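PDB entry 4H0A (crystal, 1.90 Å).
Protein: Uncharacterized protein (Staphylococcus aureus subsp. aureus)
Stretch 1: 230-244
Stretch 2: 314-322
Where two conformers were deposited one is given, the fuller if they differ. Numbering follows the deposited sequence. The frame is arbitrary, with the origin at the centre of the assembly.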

# COMPACT_ATOMS: atom_id res chain seq x y z
N ASP A 230 -7.34 -11.83 19.15
CA ASP A 230 -6.28 -12.52 19.90
C ASP A 230 -4.97 -12.52 19.10
O ASP A 230 -3.90 -12.35 19.69
CB ASP A 230 -6.66 -13.96 20.29
CG ASP A 230 -7.87 -14.10 21.20
OD1 ASP A 230 -8.14 -13.15 21.97
OD2 ASP A 230 -8.52 -15.16 21.16
N LEU A 231 -5.04 -12.70 17.76
CA LEU A 231 -3.84 -12.64 16.91
C LEU A 231 -3.29 -11.22 16.88
O LEU A 231 -2.08 -11.03 16.86
CB LEU A 231 -4.15 -13.09 15.48
CG LEU A 231 -4.54 -14.54 15.27
CD1 LEU A 231 -4.83 -14.81 13.81
CD2 LEU A 231 -3.47 -15.47 15.77
N ALA A 232 -4.19 -10.21 16.89
CA ALA A 232 -3.79 -8.80 16.91
C ALA A 232 -3.07 -8.48 18.22
O ALA A 232 -2.08 -7.74 18.20
CB ALA A 232 -5.01 -7.90 16.73
N HIS A 233 -3.54 -9.06 19.34
CA HIS A 233 -2.90 -8.89 20.66
C HIS A 233 -1.52 -9.50 20.64
O HIS A 233 -0.56 -8.89 21.12
CB HIS A 233 -3.75 -9.53 21.78
CG HIS A 233 -3.03 -9.71 23.09
ND1 HIS A 233 -2.43 -10.91 23.42
CD2 HIS A 233 -2.84 -8.83 24.10
CE1 HIS A 233 -1.90 -10.73 24.62
NE2 HIS A 233 -2.13 -9.50 25.07
N ILE A 234 -1.41 -10.73 20.11
CA ILE A 234 -0.14 -11.44 20.02
C ILE A 234 0.82 -10.62 19.13
O ILE A 234 1.98 -10.44 19.50
CB ILE A 234 -0.33 -12.89 19.50
CG1 ILE A 234 -1.01 -13.76 20.58
CG2 ILE A 234 1.01 -13.51 19.07
CD1 ILE A 234 -1.67 -15.05 20.05
N ALA A 235 0.34 -10.12 17.97
CA ALA A 235 1.15 -9.32 17.05
C ALA A 235 1.69 -8.06 17.71
O ALA A 235 2.86 -7.72 17.52
CB ALA A 235 0.33 -8.92 15.83
N SER A 236 0.85 -7.38 18.50
CA SER A 236 1.25 -6.17 19.21
C SER A 236 2.31 -6.48 20.27
O SER A 236 3.30 -5.75 20.35
CB SER A 236 0.03 -5.51 19.85
OG SER A 236 0.40 -4.36 20.59
N ASN A 237 2.12 -7.55 21.08
CA ASN A 237 3.12 -7.95 22.09
C ASN A 237 4.39 -8.41 21.44
O ASN A 237 5.48 -8.08 21.92
CB ASN A 237 2.60 -9.07 23.00
CG ASN A 237 1.79 -8.58 24.16
OD1 ASN A 237 1.91 -7.42 24.57
ND2 ASN A 237 0.97 -9.44 24.73
N ASN A 238 4.28 -9.18 20.35
CA ASN A 238 5.46 -9.69 19.64
C ASN A 238 6.25 -8.52 19.08
O ASN A 238 7.48 -8.49 19.20
CB ASN A 238 5.05 -10.65 18.52
CG ASN A 238 6.17 -11.46 17.93
OD1 ASN A 238 7.28 -11.54 18.47
ND2 ASN A 238 5.88 -12.13 16.83
N LEU A 239 5.55 -7.51 18.56
CA LEU A 239 6.21 -6.34 18.00
C LEU A 239 6.86 -5.49 19.08
O LEU A 239 8.00 -5.05 18.92
CB LEU A 239 5.20 -5.50 17.21
CG LEU A 239 5.77 -4.46 16.28
CD1 LEU A 239 6.82 -5.08 15.37
CD2 LEU A 239 4.67 -3.85 15.43
N TYR A 240 6.13 -5.26 20.19
CA TYR A 240 6.63 -4.50 21.33
C TYR A 240 7.86 -5.20 21.95
O TYR A 240 8.85 -4.54 22.24
CB TYR A 240 5.52 -4.34 22.38
CG TYR A 240 5.87 -3.37 23.48
CD1 TYR A 240 6.56 -3.79 24.62
CD2 TYR A 240 5.51 -2.03 23.40
CE1 TYR A 240 6.89 -2.90 25.63
CE2 TYR A 240 5.83 -1.12 24.42
CZ TYR A 240 6.51 -1.57 25.54
OH TYR A 240 6.82 -0.67 26.54
N GLU A 241 7.78 -6.54 22.14
CA GLU A 241 8.89 -7.32 22.73
C GLU A 241 10.09 -7.39 21.79
O GLU A 241 11.22 -7.42 22.27
CB GLU A 241 8.45 -8.75 23.10
CG GLU A 241 7.66 -8.83 24.40
CD GLU A 241 8.51 -8.77 25.66
OE1 GLU A 241 9.33 -9.69 25.87
OE2 GLU A 241 8.34 -7.81 26.44
N ALA A 242 9.86 -7.44 20.46
CA ALA A 242 10.94 -7.52 19.48
C ALA A 242 11.77 -6.22 19.44
O ALA A 242 12.98 -6.29 19.21
CB ALA A 242 10.39 -7.82 18.10
N THR A 243 11.14 -5.05 19.69
CA THR A 243 11.81 -3.74 19.69
C THR A 243 12.00 -3.22 21.14
O THR A 243 11.67 -2.07 21.43
CB THR A 243 11.00 -2.75 18.84
OG1 THR A 243 9.72 -2.52 19.45
CG2 THR A 243 10.84 -3.21 17.40
N SER A 244 12.54 -4.07 22.03
CA SER A 244 12.80 -3.70 23.43
C SER A 244 13.99 -4.47 23.98
O SER A 244 15.01 -4.59 23.30
CB SER A 244 11.56 -3.97 24.28
OG SER A 244 10.50 -3.08 23.97
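Stretch 2, residues 314-322: DYYSLIFLE

The most unusual feature of this contact lies at the C-terminal end of the helix, where a methyl group sits on an aromatic ring. Thr 243 CG2 is 4.0 Å from the centroid of the Tyr 315 ring, the point midway among its six ring carbons, and lies 29° off the ring normal. This is a CH-pi contact over one face of the ring. The closest atoms of the pair are Thr 243 CG2 and Tyr 315 CE2, 3.5 Å apart. Thr 243 is also the first residue to leave helical phi/psi, at -106/49. Its chi1 is p, and its hydroxyl turns back to the helix: Thr 243 OG1 donates a hydrogen bond to Leu 239 O at 3.1 Å. The two branches therefore do different work. The hydroxyl binds the last turn, and the methyl meets the ring.

Stretch 2 is an extended strand from Tyr 315 onward. Stretch 1 is helical from Asp 230 to Ala 242, and the helix begins earlier in the chain. The strand runs broadly against the helix direction, with a crossing angle of 139°. The two axes approach to 8.3 Å. Because the directions oppose, the start of the strand meets the end of the helix, and later strand residues meet earlier helical turns. The nearest CA pairs follow this order: Ala 235 CA and Ser 317 CA are 6.4 Å apart, and Leu 231 CA and Ile 319 CA are 6.5 Å apart.

The strand alternates as an extended chain should. Tyr 315, Ser 317, Ile 319 and Leu 321 point their CA-to-CB bonds toward the helix. Tyr 316, Leu 318 and Phe 320 point theirs away. Leu 231, Ala 235 and Leu 239 on the helix, and Thr 243 just past its end, recur every four residues, and all point toward the strand.

Ile 319 has the largest covered area of any residue in the contact. Its chi angles are m and t, and they carry CD1 to the helix backbone. Ile 319 CD1 lies 3.6 Å from Ala 235 CA and 3.7 Å from Ala 235 CB. Ile 319 CD1 is also 3.8 Å from Leu 231 O and 3.9 Å from Ile 234 CG2. The small side chain of Ala 235 goes with this close approach to the backbone. Ile 319 CG2 packs separately, 4.1 Å from Leu 231 CD2.

Leu 231 also reaches the next inward-facing strand residue. Leu 231 CD1 is 3.6 Å from Leu 321 CB. Farther along the helix, Leu 239 CD1 is 3.7 Å from Tyr 315 CB, while Leu 239 CD2 is 4.4 Å from Ser 317 CB.

Ser 317 is the small residue on this side of the strand. Ser 317 OG is 4.0 Å from Ala 235 CB, and it is hydrogen-bonded elsewhere in the structure. No hydrogen bond joins the two stretches. The contact is mainly apolar packing and buries 492 Å², both sides summed.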

# COMPACT_ATOMS: atom_id res chain seq x y z
N ASP A 314 7.58 2.64 12.61
CA ASP A 314 8.18 2.14 11.37
C ASP A 314 7.82 0.68 11.06
O ASP A 314 8.06 0.25 9.93
CB ASP A 314 9.71 2.30 11.48
CG ASP A 314 10.20 3.71 11.20
OD1 ASP A 314 9.40 4.66 11.34
OD2 ASP A 314 11.40 3.86 10.85
N TYR A 315 7.24 -0.08 12.02
CA TYR A 315 6.98 -1.51 11.81
C TYR A 315 5.53 -1.87 11.46
O TYR A 315 4.58 -1.27 11.98
CB TYR A 315 7.37 -2.30 13.05
CG TYR A 315 8.86 -2.49 13.24
CD1 TYR A 315 9.49 -3.66 12.82
CD2 TYR A 315 9.62 -1.56 13.94
CE1 TYR A 315 10.86 -3.87 13.04
CE2 TYR A 315 10.98 -1.75 14.17
CZ TYR A 315 11.60 -2.91 13.72
OH TYR A 315 12.94 -3.13 13.92
N TYR A 316 5.38 -2.93 10.65
CA TYR A 316 4.12 -3.53 10.24
C TYR A 316 4.22 -5.03 10.47
O TYR A 316 5.14 -5.63 9.96
CB TYR A 316 3.84 -3.26 8.76
CG TYR A 316 3.32 -1.87 8.46
CD1 TYR A 316 4.19 -0.79 8.31
CD2 TYR A 316 1.98 -1.66 8.17
CE1 TYR A 316 3.73 0.47 7.95
CE2 TYR A 316 1.50 -0.41 7.81
CZ TYR A 316 2.38 0.66 7.69
OH TYR A 316 1.88 1.88 7.33
N SER A 317 3.30 -5.63 11.23
CA SER A 317 3.30 -7.08 11.47
C SER A 317 1.92 -7.64 11.19
O SER A 317 0.94 -7.04 11.61
CB SER A 317 3.69 -7.37 12.92
OG SER A 317 3.44 -8.72 13.26
N LEU A 318 1.83 -8.78 10.47
CA LEU A 318 0.55 -9.43 10.17
C LEU A 318 0.68 -10.93 10.35
O LEU A 318 1.44 -11.57 9.62
CB LEU A 318 0.09 -9.09 8.74
CG LEU A 318 -1.36 -9.45 8.37
CD1 LEU A 318 -2.39 -8.74 9.29
CD2 LEU A 318 -1.66 -9.10 6.93
N ILE A 319 -0.03 -11.48 11.35
CA ILE A 319 -0.03 -12.91 11.65
C ILE A 319 -1.21 -13.54 10.93
O ILE A 319 -2.30 -12.97 10.97
CB ILE A 319 -0.09 -13.15 13.18
CG1 ILE A 319 1.16 -12.54 13.87
CG2 ILE A 319 -0.21 -14.65 13.50
CD1 ILE A 319 1.11 -12.50 15.34
N PHE A 320 -1.00 -14.70 10.31
CA PHE A 320 -2.04 -15.46 9.60
C PHE A 320 -2.33 -16.73 10.35
O PHE A 320 -1.43 -17.27 10.99
CB PHE A 320 -1.60 -15.82 8.17
CG PHE A 320 -1.06 -14.66 7.39
CD1 PHE A 320 0.27 -14.30 7.48
CD2 PHE A 320 -1.90 -13.90 6.58
CE1 PHE A 320 0.77 -13.21 6.78
CE2 PHE A 320 -1.40 -12.82 5.87
CZ PHE A 320 -0.07 -12.49 5.97
N LEU A 321 -3.56 -17.24 10.23
CA LEU A 321 -3.93 -18.47 10.93
C LEU A 321 -4.95 -19.29 10.16
O LEU A 321 -5.89 -18.74 9.57
CB LEU A 321 -4.52 -18.08 12.28
CG LEU A 321 -4.49 -19.14 13.38
CD1 LEU A 321 -3.10 -19.21 14.01
CD2 LEU A 321 -5.55 -18.87 14.43
N GLU A 322 -4.78 -20.61 10.20
CA GLU A 322 -5.73 -21.58 9.68
C GLU A 322 -6.32 -22.24 10.91
O GLU A 322 -5.60 -22.94 11.62
CB GLU A 322 -5.06 -22.61 8.75
CG GLU A 322 -5.96 -23.79 8.40
CD GLU A 322 -5.34 -24.87 7.54
OE1 GLU A 322 -4.09 -24.98 7.51
OE2 GLU A 322 -6.12 -25.65 6.95